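Local coordinates for apical membrane antigen 1-like protein, soluble form (Toxoplasma gondii, PDB 3ZLE), which probably takes part in host cell invasion by the sporozoite, serving as an AMA1 paralogue at the moving junction between parasite and host, at residues G48-F53 with S216-D221; P117-G122 with N210-Q215; C124-Y129 with F205-N210. All blocks are in the same frame, centred on the assembly; numbering follows the deposited sequence.

Contact 1 (G48-F53 with S216-D221); sequences GKCPVF and SACPND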
ATOM      1  N   GLY A  48      -3.802  -0.504  -8.958  1.00 22.28           N
ATOM      2  CA  GLY A  48      -4.537   0.012  -7.791  1.00 18.72           C
ATOM      3  C   GLY A  48      -4.724   1.512  -7.825  1.00 23.92           C
ATOM      4  O   GLY A  48      -3.860   2.243  -8.321  1.00 25.27           O
ATOM      5  N   LYS A  49      -5.814   1.985  -7.245  1.00 21.81           N
ATOM      6  CA  LYS A  49      -6.130   3.425  -7.246  1.00 26.94           C
ATOM      7  C   LYS A  49      -5.493   4.208  -6.085  1.00 31.02           C
ATOM      8  O   LYS A  49      -5.481   5.464  -6.105  1.00 32.51           O
ATOM      9  CB  LYS A  49      -7.665   3.636  -7.274  1.00 23.91           C
ATOM     10  CG  LYS A  49      -8.236   3.664  -8.684  1.00 38.03           C
ATOM     11  CD  LYS A  49      -9.511   2.847  -8.846  1.00 47.09           C
ATOM     12  CE  LYS A  49     -10.314   2.763  -7.551  1.00 57.73           C
ATOM     13  NZ  LYS A  49     -11.784   2.701  -7.794  1.00 61.28           N
ATOM     14  N   CYS A  50      -4.932   3.494  -5.094  1.00 26.20           N
ATOM     15  CA  CYS A  50      -4.348   4.153  -3.914  1.00 28.01           C
ATOM     16  C   CYS A  50      -2.818   4.087  -3.891  1.00 27.95           C
ATOM     17  O   CYS A  50      -2.233   3.055  -4.167  1.00 35.52           O
ATOM     18  CB  CYS A  50      -4.896   3.562  -2.604  1.00 25.38           C
ATOM     19  SG  CYS A  50      -6.580   4.034  -2.249  1.00 34.72           S
ATOM     20  N   PRO A  51      -2.173   5.186  -3.472  1.00 25.09           N
ATOM     21  CA  PRO A  51      -0.725   5.126  -3.297  1.00 23.21           C
ATOM     22  C   PRO A  51      -0.349   4.258  -2.107  1.00 23.71           C
ATOM     23  O   PRO A  51      -1.144   4.086  -1.163  1.00 20.09           O
ATOM     24  CB  PRO A  51      -0.328   6.592  -3.083  1.00 22.55           C
ATOM     25  CG  PRO A  51      -1.558   7.300  -2.655  1.00 21.72           C
ATOM     26  CD  PRO A  51      -2.743   6.502  -3.126  1.00 21.93           C
ATOM     27  N   VAL A  52       0.805   3.613  -2.184  1.00 20.06           N
ATOM     28  CA  VAL A  52       1.171   2.655  -1.168  1.00 19.81           C
ATOM     29  C   VAL A  52       2.378   3.209  -0.458  1.00 20.50           C
ATOM     30  O   VAL A  52       3.483   3.196  -1.007  1.00 16.63           O
ATOM     31  CB  VAL A  52       1.566   1.313  -1.821  1.00 22.59           C
ATOM     32  CG1 VAL A  52       1.543   0.184  -0.757  1.00 18.16           C
ATOM     33  CG2 VAL A  52       0.625   0.998  -2.981  1.00 23.98           C
ATOM     34  N   PHE A  53       2.190   3.668   0.777  1.00 24.82           N
ATOM     35  CA  PHE A  53       3.223   4.432   1.470  1.00 20.10           C
ATOM     36  C   PHE A  53       4.271   3.524   2.081  1.00 23.85           C
ATOM     37  O   PHE A  53       3.943   2.562   2.809  1.00 22.44           O
ATOM     38  CB  PHE A  53       2.577   5.274   2.563  1.00 21.30           C
ATOM     39  CG  PHE A  53       1.862   6.476   2.041  1.00 19.77           C
ATOM     40  CD1 PHE A  53       0.573   6.351   1.533  1.00 15.72           C
ATOM     41  CD2 PHE A  53       2.530   7.699   1.883  1.00 18.43           C
ATOM     42  CE1 PHE A  53      -0.104   7.469   1.069  1.00 15.65           C
ATOM     43  CE2 PHE A  53       1.866   8.810   1.327  1.00 17.24           C
ATOM     44  CZ  PHE A  53       0.563   8.666   0.880  1.00 16.28           C
ATOM     45  N   SER A 216      -7.851  12.412  -0.072  1.00 25.93           N
ATOM     46  CA  SER A 216      -9.144  12.385   0.523  1.00 27.46           C
ATOM     47  C   SER A 216      -9.839  11.062   0.526  1.00 27.41           C
ATOM     48  O   SER A 216     -10.719  10.871   1.248  1.00 25.68           O
ATOM     49  CB  SER A 216     -10.023  13.268  -0.284  1.00 26.95           C
ATOM     50  OG  SER A 216      -9.755  14.566  -0.066  1.00 40.26           O
ATOM     51  N   ALA A 217      -9.466  10.178  -0.354  1.00 23.14           N
ATOM     52  CA  ALA A 217     -10.195   8.964  -0.585  1.00 28.08           C
ATOM     53  C   ALA A 217      -9.529   7.739  -0.052  1.00 24.10           C
ATOM     54  O   ALA A 217     -10.116   6.758   0.159  1.00 20.93           O
ATOM     55  CB  ALA A 217     -10.407   8.793  -2.049  1.00 26.21           C
ATOM     56  N   CYS A 218      -8.254   7.855   0.128  1.00 26.22           N
ATOM     57  CA  CYS A 218      -7.404   6.667   0.400  1.00 22.67           C
ATOM     58  C   CYS A 218      -6.928   6.586   1.849  1.00 19.97           C
ATOM     59  O   CYS A 218      -6.853   7.611   2.566  1.00 19.39           O
ATOM     60  CB  CYS A 218      -6.181   6.659  -0.511  1.00 21.82           C
ATOM     61  SG  CYS A 218      -6.492   6.213  -2.247  1.00 28.13           S
ATOM     62  N   PRO A 219      -6.608   5.380   2.300  1.00 18.79           N
ATOM     63  CA  PRO A 219      -6.201   5.205   3.697  1.00 18.72           C
ATOM     64  C   PRO A 219      -4.705   5.467   3.885  1.00 20.85           C
ATOM     65  O   PRO A 219      -3.939   4.552   4.093  1.00 23.43           O
ATOM     66  CB  PRO A 219      -6.528   3.740   3.962  1.00 18.69           C
ATOM     67  CG  PRO A 219      -6.334   3.081   2.639  1.00 21.80           C
ATOM     68  CD  PRO A 219      -6.630   4.102   1.562  1.00 17.70           C
ATOM     69  N   ASN A 220      -4.317   6.713   3.780  1.00 18.77           N
ATOM     70  CA  ASN A 220      -2.916   7.101   3.735  1.00 17.16           C
ATOM     71  C   ASN A 220      -2.183   7.033   5.024  1.00 18.95           C
ATOM     72  O   ASN A 220      -0.971   6.880   5.004  1.00 18.22           O
ATOM     73  CB  ASN A 220      -2.777   8.491   3.172  1.00 19.29           C
ATOM     74  CG  ASN A 220      -3.630   8.692   1.988  1.00 20.36           C
ATOM     75  OD1 ASN A 220      -3.544   7.919   1.022  1.00 23.54           O
ATOM     76  ND2 ASN A 220      -4.497   9.689   2.038  1.00 17.35           N
ATOM     77  N   ASP A 221      -2.901   7.089   6.153  1.00 22.60           N
ATOM     78  CA  ASP A 221      -2.277   7.164   7.473  1.00 23.47           C
ATOM     79  C   ASP A 221      -2.833   6.186   8.497  1.00 20.76           C
ATOM     80  O   ASP A 221      -3.966   5.706   8.376  1.00 18.36           O
ATOM     81  CB  ASP A 221      -2.364   8.609   8.011  1.00 24.53           C
ATOM     82  CG  ASP A 221      -1.845   9.626   7.021  1.00 34.85           C
ATOM     83  OD1 ASP A 221      -0.619   9.650   6.794  1.00 43.42           O
ATOM     84  OD2 ASP A 221      -2.656  10.417   6.476  1.00 29.00           O
TER
HETATM   85  O   HOH W   1      -3.184   4.857   0.374  1.00 36.03           O
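C218 and C50 are joined by a disulfide, SG to SG at 2.2 Å, which ties the loop before strand 52-53 to the residues that follow helix 214-217. The two half-cystines adopt matching conformations, each SG anti to its own carbonyl carbon (chi1 near -73° in both), and chi3 of -92° makes the bridge left-handed. Proline follows each of them. The CD of P219 packs against C50 SG at 3.8 Å and the CD of P51 against C218 SG at 3.9 Å, so each sulfur is touched by the pyrrolidine ring from the partner segment.

N220 forms the second half of the interface, with F53. P219 is the centre of an inverse gamma turn, closed by a weak bond from N220 N to C218 O, and this turn leads the chain from the disulfide to the aromatic ring. N220 O lies over one face of that ring. The side chain of N220 brings CB (3.6 Å) and OD1 (3.5 Å) nearest to CE1 of F53, and its amide plane is turned 65° from the ring. Its two polar ends have different partners: ND2 bonds to W214 O within the preceding helix, while OD1 accepts from a water that also donates to P51 O, at 2.7 Å from that oxygen. Beyond the segments, F53 also packs on V200 of the neighbouring strand 199-202 and on I121 of helix 120-129.

The polar link between the segments is thus this water bridge, and the covalent bond fixes their spacing. The chemistry is that of a buried disulfide whose sulfurs are each touched by a proline CD, beside an asparagine whose amide has a partner at both ends.

Contact 2 (P117-G122 with N210-Q215); sequences PKTAIG and NPDAWQ
D212 bonds through its carboxylate to K118 and T119, reaching from a type I turn, N210 to A213, to the residues just ahead of helix 120-129. Its CB lies 4.1 Å from the methyl CG2 of T119. From there CG, anti to the carbonyl carbon (chi1 -72°), carries the carboxylate across to the other segment. OD2 takes K118 N at 2.7 Å through its syn lone pair. OD1 accepts twice from T119, from its backbone N at 3.0 Å and from OG1 at 2.7 Å, both arriving on the same face of the carboxylate plane.

T119 OG1, donating to D212 OD1, accepts from W214 NE1 at 3.0 Å, nearly in the indole plane, and from G122 N at 2.9 Å. Three bonds therefore fix the hydroxyl. The indole is held between side chains: I121 CD1 sits over one face, 3.7 Å from the centroid of the six-membered ring in a CH-pi contact, and Q215 CB lies over the opposite face. N210 OD1 accepts from D212 N, an Asx turn at the start of the type I turn. T119 is the N-cap of helix 120-129, its OG1 accepting from G122 N, and the carboxylate of D212, from a turn far off in sequence, bonds directly to that capping hydroxyl.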
ATOM      1  N   PRO A 117      -1.618  18.945 -11.173  1.00 20.46           N
ATOM      2  CA  PRO A 117      -2.033  18.453  -9.878  1.00 23.42           C
ATOM      3  C   PRO A 117      -1.386  19.209  -8.721  1.00 21.68           C
ATOM      4  O   PRO A 117      -0.269  19.666  -8.838  1.00 21.43           O
ATOM      5  CB  PRO A 117      -1.596  16.971  -9.900  1.00 21.96           C
ATOM      6  CG  PRO A 117      -1.406  16.655 -11.359  1.00 21.15           C
ATOM      7  CD  PRO A 117      -0.881  17.933 -11.942  1.00 22.02           C
ATOM      8  N   LYS A 118      -2.138  19.373  -7.637  1.00 23.32           N
ATOM      9  CA  LYS A 118      -1.679  20.084  -6.475  1.00 24.89           C
ATOM     10  C   LYS A 118      -0.924  19.217  -5.450  1.00 29.81           C
ATOM     11  O   LYS A 118      -0.345  19.766  -4.542  1.00 30.68           O
ATOM     12  CB  LYS A 118      -2.836  20.822  -5.780  1.00 31.50           C
ATOM     13  CG  LYS A 118      -3.838  21.482  -6.747  1.00 31.05           C
ATOM     14  CD  LYS A 118      -3.328  22.843  -7.219  1.00 38.60           C
ATOM     15  CE  LYS A 118      -3.330  22.960  -8.737  1.00 55.56           C
ATOM     16  NZ  LYS A 118      -4.669  22.793  -9.382  1.00 45.69           N
ATOM     17  N   THR A 119      -0.802  17.906  -5.676  1.00 25.54           N
ATOM     18  CA  THR A 119      -0.005  17.047  -4.783  1.00 21.81           C
ATOM     19  C   THR A 119       1.130  16.403  -5.525  1.00 21.69           C
ATOM     20  O   THR A 119       0.986  15.970  -6.682  1.00 23.23           O
ATOM     21  CB  THR A 119      -0.885  15.915  -4.131  1.00 19.26           C
ATOM     22  OG1 THR A 119      -1.237  14.933  -5.141  1.00 21.63           O
ATOM     23  CG2 THR A 119      -2.137  16.527  -3.579  1.00 17.47           C
ATOM     24  N   ALA A 120       2.250  16.233  -4.838  1.00 24.57           N
ATOM     25  CA  ALA A 120       3.429  15.637  -5.475  1.00 20.30           C
ATOM     26  C   ALA A 120       3.086  14.230  -5.961  1.00 22.37           C
ATOM     27  O   ALA A 120       3.451  13.840  -7.080  1.00 27.74           O
ATOM     28  CB  ALA A 120       4.602  15.610  -4.520  1.00 18.68           C
ATOM     29  N   ILE A 121       2.315  13.508  -5.169  1.00 19.58           N
ATOM     30  CA  ILE A 121       1.880  12.153  -5.573  1.00 23.69           C
ATOM     31  C   ILE A 121       1.000  12.168  -6.845  1.00 20.00           C
ATOM     32  O   ILE A 121       1.229  11.377  -7.760  1.00 22.73           O
ATOM     33  CB  ILE A 121       1.141  11.391  -4.439  1.00 20.96           C
ATOM     34  CG1 ILE A 121       2.141  10.929  -3.356  1.00 23.26           C
ATOM     35  CG2 ILE A 121       0.412  10.169  -5.036  1.00 27.98           C
ATOM     36  CD1 ILE A 121       1.490  10.545  -1.993  1.00 20.38           C
ATOM     37  N   GLY A 122       0.104  13.149  -6.937  1.00 22.48           N
ATOM     38  CA  GLY A 122      -0.739  13.321  -8.128  1.00 18.85           C
ATOM     39  C   GLY A 122       0.107  13.637  -9.362  1.00 22.91           C
ATOM     40  O   GLY A 122      -0.100  13.048 -10.438  1.00 23.61           O
ATOM     41  N   ASN A 210      -9.216  12.401 -11.065  1.00 24.20           N
ATOM     42  CA  ASN A 210      -8.546  13.436 -10.322  1.00 23.16           C
ATOM     43  C   ASN A 210      -7.323  12.854  -9.609  1.00 22.25           C
ATOM     44  O   ASN A 210      -7.469  12.107  -8.651  1.00 25.41           O
ATOM     45  CB  ASN A 210      -9.478  14.019  -9.285  1.00 20.75           C
ATOM     46  CG  ASN A 210      -8.770  14.975  -8.328  1.00 25.62           C
ATOM     47  OD1 ASN A 210      -7.730  15.576  -8.635  1.00 28.94           O
ATOM     48  ND2 ASN A 210      -9.330  15.110  -7.166  1.00 24.38           N
ATOM     49  N   PRO A 211      -6.138  13.254 -10.047  1.00 17.84           N
ATOM     50  CA  PRO A 211      -4.874  12.638  -9.592  1.00 18.50           C
ATOM     51  C   PRO A 211      -4.635  12.918  -8.113  1.00 17.55           C
ATOM     52  O   PRO A 211      -3.833  12.267  -7.488  1.00 16.94           O
ATOM     53  CB  PRO A 211      -3.801  13.333 -10.450  1.00 17.14           C
ATOM     54  CG  PRO A 211      -4.568  13.995 -11.603  1.00 22.35           C
ATOM     55  CD  PRO A 211      -5.927  14.320 -11.061  1.00 18.95           C
ATOM     56  N   ASP A 212      -5.307  13.925  -7.596  1.00 16.48           N
ATOM     57  CA  ASP A 212      -5.099  14.397  -6.211  1.00 17.66           C
ATOM     58  C   ASP A 212      -6.078  13.720  -5.265  1.00 20.55           C
ATOM     59  O   ASP A 212      -6.003  13.913  -4.049  1.00 23.45           O
ATOM     60  CB  ASP A 212      -5.277  15.936  -6.174  1.00 21.03           C
ATOM     61  CG  ASP A 212      -4.137  16.658  -6.817  1.00 23.36           C
ATOM     62  OD1 ASP A 212      -2.987  16.134  -6.805  1.00 21.04           O
ATOM     63  OD2 ASP A 212      -4.341  17.808  -7.267  1.00 23.85           O
ATOM     64  N   ALA A 213      -6.998  12.883  -5.797  1.00 17.76           N
ATOM     65  CA  ALA A 213      -8.089  12.368  -4.944  1.00 17.53           C
ATOM     66  C   ALA A 213      -7.593  11.545  -3.773  1.00 16.62           C
ATOM     67  O   ALA A 213      -8.303  11.448  -2.758  1.00 22.47           O
ATOM     68  CB  ALA A 213      -9.115  11.542  -5.765  1.00 13.59           C
ATOM     69  N   TRP A 214      -6.547  10.760  -3.995  1.00 16.52           N
ATOM     70  CA  TRP A 214      -5.968   9.907  -2.939  1.00 17.57           C
ATOM     71  C   TRP A 214      -5.958  10.616  -1.590  1.00 19.10           C
ATOM     72  O   TRP A 214      -6.187   9.986  -0.588  1.00 25.22           O
ATOM     73  CB  TRP A 214      -4.509   9.467  -3.279  1.00 16.67           C
ATOM     74  CG  TRP A 214      -3.538  10.611  -3.283  1.00 18.80           C
ATOM     75  CD1 TRP A 214      -3.264  11.466  -4.344  1.00 21.01           C
ATOM     76  CD2 TRP A 214      -2.764  11.114  -2.148  1.00 18.76           C
ATOM     77  NE1 TRP A 214      -2.330  12.442  -3.937  1.00 18.90           N
ATOM     78  CE2 TRP A 214      -2.055  12.266  -2.594  1.00 19.97           C
ATOM     79  CE3 TRP A 214      -2.599  10.687  -0.820  1.00 21.62           C
ATOM     80  CZ2 TRP A 214      -1.209  12.989  -1.752  1.00 19.79           C
ATOM     81  CZ3 TRP A 214      -1.776  11.390   0.016  1.00 26.36           C
ATOM     82  CH2 TRP A 214      -1.094  12.558  -0.441  1.00 27.67           C
ATOM     83  N   GLN A 215      -5.629  11.893  -1.550  1.00 19.42           N
ATOM     84  CA  GLN A 215      -5.503  12.599  -0.310  1.00 22.48           C
ATOM     85  C   GLN A 215      -6.717  12.497   0.556  1.00 25.55           C
ATOM     86  O   GLN A 215      -6.621  12.429   1.691  1.00 26.10           O
ATOM     87  CB  GLN A 215      -5.093  14.039  -0.509  1.00 22.69           C
ATOM     88  CG  GLN A 215      -4.557  14.702   0.726  1.00 23.87           C
ATOM     89  CD  GLN A 215      -3.824  16.008   0.515  1.00 22.98           C
ATOM     90  OE1 GLN A 215      -3.084  16.171  -0.379  1.00 29.88           O
ATOM     91  NE2 GLN A 215      -4.021  16.899   1.390  1.00 25.48           N
TER

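Contact 3 (C124-Y129 with F205-N210); sequences CALYAY and FVAEGN
Y129 OH donates to E208 OE2 at 2.8 Å, meeting the anti lone pair of the carboxylate, whose plane stands 81° from that of the phenol ring. The glutamate reaches the hydroxyl by an extended chain that starts with CG anti to the backbone N (chi1 -163°). Its other oxygen, OE1, makes a long, weak ion pair with R38. Beside this bond Y129 turns a ring edge toward the face of F205 in an offset edge-to-face pair, centroids 5.8 Å apart and planes at 90°. Each ring also has a cationic neighbour, K145 for Y129 and R38 for F205.

Helix 120-129 here covers one side of an antiparallel sheet, consistent with the PAN-like fold of domain I in AMA1 proteins: C124 is disulfide-bonded to C157 of strand 156-159, and A125 and V206 both pack on F148 of strand 148-151. Against the helix runs the short 3-10 segment ending at A207. CB of A207 lies 3.3 Å from L126 N and 3.4 Å from A125 C. One residue back, V206 CB meets A125 CB at 3.7 Å, while Y129 CB approaches A207 CB from further along the helix.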
ATOM      1  N   CYS A 124       3.245  12.854  -9.822  1.00 23.08           N
ATOM      2  CA  CYS A 124       4.126  11.774 -10.204  1.00 24.06           C
ATOM      3  C   CYS A 124       3.323  10.667 -10.882  1.00 22.46           C
ATOM      4  O   CYS A 124       3.767  10.070 -11.876  1.00 20.01           O
ATOM      5  CB  CYS A 124       4.925  11.271  -8.999  1.00 23.26           C
ATOM      6  SG  CYS A 124       6.196  10.075  -9.409  1.00 31.77           S
ATOM      7  N   ALA A 125       2.070  10.545 -10.485  1.00 23.66           N
ATOM      8  CA  ALA A 125       1.206   9.499 -11.043  1.00 26.67           C
ATOM      9  C   ALA A 125       0.812   9.932 -12.451  1.00 25.05           C
ATOM     10  O   ALA A 125       0.927   9.130 -13.407  1.00 24.17           O
ATOM     11  CB  ALA A 125      -0.030   9.275 -10.171  1.00 17.36           C
ATOM     12  N   LEU A 126       0.524  11.233 -12.599  1.00 25.32           N
ATOM     13  CA  LEU A 126       0.113  11.807 -13.902  1.00 25.05           C
ATOM     14  C   LEU A 126       1.268  11.724 -14.863  1.00 25.40           C
ATOM     15  O   LEU A 126       1.077  11.483 -16.048  1.00 33.02           O
ATOM     16  CB  LEU A 126      -0.336  13.280 -13.788  1.00 21.64           C
ATOM     17  CG  LEU A 126      -0.864  13.920 -15.094  1.00 26.36           C
ATOM     18  CD1 LEU A 126      -1.960  13.048 -15.717  1.00 25.59           C
ATOM     19  CD2 LEU A 126      -1.376  15.370 -14.920  1.00 19.76           C
ATOM     20  N   TYR A 127       2.478  11.938 -14.342  1.00 22.36           N
ATOM     21  CA  TYR A 127       3.669  11.937 -15.175  1.00 21.29           C
ATOM     22  C   TYR A 127       3.900  10.541 -15.716  1.00 18.41           C
ATOM     23  O   TYR A 127       4.235  10.384 -16.867  1.00 30.84           O
ATOM     24  CB  TYR A 127       4.882  12.378 -14.371  1.00 20.26           C
ATOM     25  CG  TYR A 127       6.164  12.405 -15.114  1.00 23.11           C
ATOM     26  CD1 TYR A 127       6.341  13.250 -16.201  1.00 24.06           C
ATOM     27  CD2 TYR A 127       7.242  11.624 -14.710  1.00 25.89           C
ATOM     28  CE1 TYR A 127       7.543  13.304 -16.866  1.00 28.82           C
ATOM     29  CE2 TYR A 127       8.481  11.742 -15.329  1.00 25.00           C
ATOM     30  CZ  TYR A 127       8.618  12.548 -16.421  1.00 29.62           C
ATOM     31  OH  TYR A 127       9.838  12.617 -17.096  1.00 32.88           O
ATOM     32  N   ALA A 128       3.692   9.547 -14.886  1.00 18.84           N
ATOM     33  CA  ALA A 128       3.745   8.142 -15.315  1.00 20.13           C
ATOM     34  C   ALA A 128       2.622   7.870 -16.325  1.00 23.15           C
ATOM     35  O   ALA A 128       2.853   7.244 -17.346  1.00 21.30           O
ATOM     36  CB  ALA A 128       3.580   7.235 -14.138  1.00 18.52           C
ATOM     37  N   TYR A 129       1.419   8.336 -16.009  1.00 24.04           N
ATOM     38  CA  TYR A 129       0.218   8.013 -16.792  1.00 30.26           C
ATOM     39  C   TYR A 129       0.374   8.561 -18.220  1.00 34.53           C
ATOM     40  O   TYR A 129       0.052   7.875 -19.171  1.00 30.91           O
ATOM     41  CB  TYR A 129      -0.994   8.624 -16.129  1.00 27.57           C
ATOM     42  CG  TYR A 129      -2.313   8.238 -16.714  1.00 37.46           C
ATOM     43  CD1 TYR A 129      -2.977   7.127 -16.257  1.00 39.23           C
ATOM     44  CD2 TYR A 129      -2.986   9.080 -17.620  1.00 34.46           C
ATOM     45  CE1 TYR A 129      -4.224   6.782 -16.745  1.00 35.29           C
ATOM     46  CE2 TYR A 129      -4.259   8.766 -18.067  1.00 31.09           C
ATOM     47  CZ  TYR A 129      -4.868   7.604 -17.628  1.00 36.07           C
ATOM     48  OH  TYR A 129      -6.138   7.247 -18.039  1.00 29.68           O
ATOM     49  N   PHE A 205      -2.535   4.636 -12.397  1.00 21.34           N
ATOM     50  CA  PHE A 205      -3.941   4.900 -12.403  1.00 22.08           C
ATOM     51  C   PHE A 205      -4.404   5.688 -11.191  1.00 22.22           C
ATOM     52  O   PHE A 205      -5.493   6.286 -11.200  1.00 23.10           O
ATOM     53  CB  PHE A 205      -4.742   3.596 -12.610  1.00 23.40           C
ATOM     54  CG  PHE A 205      -4.540   2.983 -13.985  1.00 25.72           C
ATOM     55  CD1 PHE A 205      -5.227   3.484 -15.088  1.00 26.19           C
ATOM     56  CD2 PHE A 205      -3.510   2.079 -14.204  1.00 23.91           C
ATOM     57  CE1 PHE A 205      -4.933   3.050 -16.374  1.00 22.54           C
ATOM     58  CE2 PHE A 205      -3.280   1.557 -15.476  1.00 28.52           C
ATOM     59  CZ  PHE A 205      -3.992   2.058 -16.560  1.00 23.74           C
ATOM     60  N   VAL A 206      -3.480   5.887 -10.246  1.00 25.01           N
ATOM     61  CA  VAL A 206      -3.657   6.927  -9.238  1.00 21.70           C
ATOM     62  C   VAL A 206      -3.988   8.201  -9.970  1.00 20.77           C
ATOM     63  O   VAL A 206      -4.746   8.968  -9.495  1.00 24.70           O
ATOM     64  CB  VAL A 206      -2.371   7.092  -8.353  1.00 28.85           C
ATOM     65  CG1 VAL A 206      -2.463   8.305  -7.420  1.00 20.64           C
ATOM     66  CG2 VAL A 206      -2.154   5.858  -7.531  1.00 18.28           C
ATOM     67  N   ALA A 207      -3.434   8.425 -11.155  1.00 23.67           N
ATOM     68  CA  ALA A 207      -3.658   9.711 -11.792  1.00 30.95           C
ATOM     69  C   ALA A 207      -5.029   9.879 -12.454  1.00 31.07           C
ATOM     70  O   ALA A 207      -5.439  10.998 -12.764  1.00 30.36           O
ATOM     71  CB  ALA A 207      -2.545  10.045 -12.771  1.00 29.84           C
ATOM     72  N   GLU A 208      -5.756   8.777 -12.588  1.00 35.11           N
ATOM     73  CA  GLU A 208      -6.880   8.689 -13.510  1.00 32.98           C
ATOM     74  C   GLU A 208      -8.081   9.386 -12.922  1.00 33.51           C
ATOM     75  O   GLU A 208      -8.485   9.091 -11.832  1.00 30.27           O
ATOM     76  CB  GLU A 208      -7.235   7.230 -13.783  1.00 38.49           C
ATOM     77  CG  GLU A 208      -8.094   7.057 -15.014  1.00 44.14           C
ATOM     78  CD  GLU A 208      -8.124   5.638 -15.525  1.00 50.43           C
ATOM     79  OE1 GLU A 208      -8.682   4.760 -14.823  1.00 51.41           O
ATOM     80  OE2 GLU A 208      -7.693   5.428 -16.682  1.00 45.46           O
ATOM     81  N   GLY A 209      -8.668  10.320 -13.660  1.00 36.11           N
ATOM     82  CA  GLY A 209      -9.712  11.141 -13.070  1.00 27.43           C
ATOM     83  C   GLY A 209      -9.070  12.322 -12.377  1.00 31.22           C
ATOM     84  O   GLY A 209      -8.448  13.165 -13.033  1.00 27.15           O
ATOM     85  N   ASN A 210      -9.216  12.401 -11.065  1.00 24.20           N
ATOM     86  CA  ASN A 210      -8.546  13.436 -10.322  1.00 23.16           C
ATOM     87  C   ASN A 210      -7.323  12.854  -9.609  1.00 22.25           C
ATOM     88  O   ASN A 210      -7.469  12.107  -8.651  1.00 25.41           O
ATOM     89  CB  ASN A 210      -9.478  14.019  -9.285  1.00 20.75           C
ATOM     90  CG  ASN A 210      -8.770  14.975  -8.328  1.00 25.62           C
ATOM     91  OD1 ASN A 210      -7.730  15.576  -8.635  1.00 28.94           O
ATOM     92  ND2 ASN A 210      -9.330  15.110  -7.166  1.00 24.38           N
TER

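The three contacts cluster in one domain. Between centres, contact 1 is about 10 Å from contact 2 and about 13 Å from contact 3, while contacts 2 and 3 are about 8 Å apart. Along the chain contact 3 lies within contact 2, with N210 common to both, and contact 2 within contact 1. Residues 205-221 thus form a continuous run that meets the C-terminal part of helix 120-129, then its N-cap end, and lastly residues 48-53, which lead into strand 52-53. Contacts 1 and 2 share helix 214-217, and V206 and I121 pack across the boundaries. Together they fasten helix and run to the five-stranded sheet, joining distant parts of the sequence within one domain.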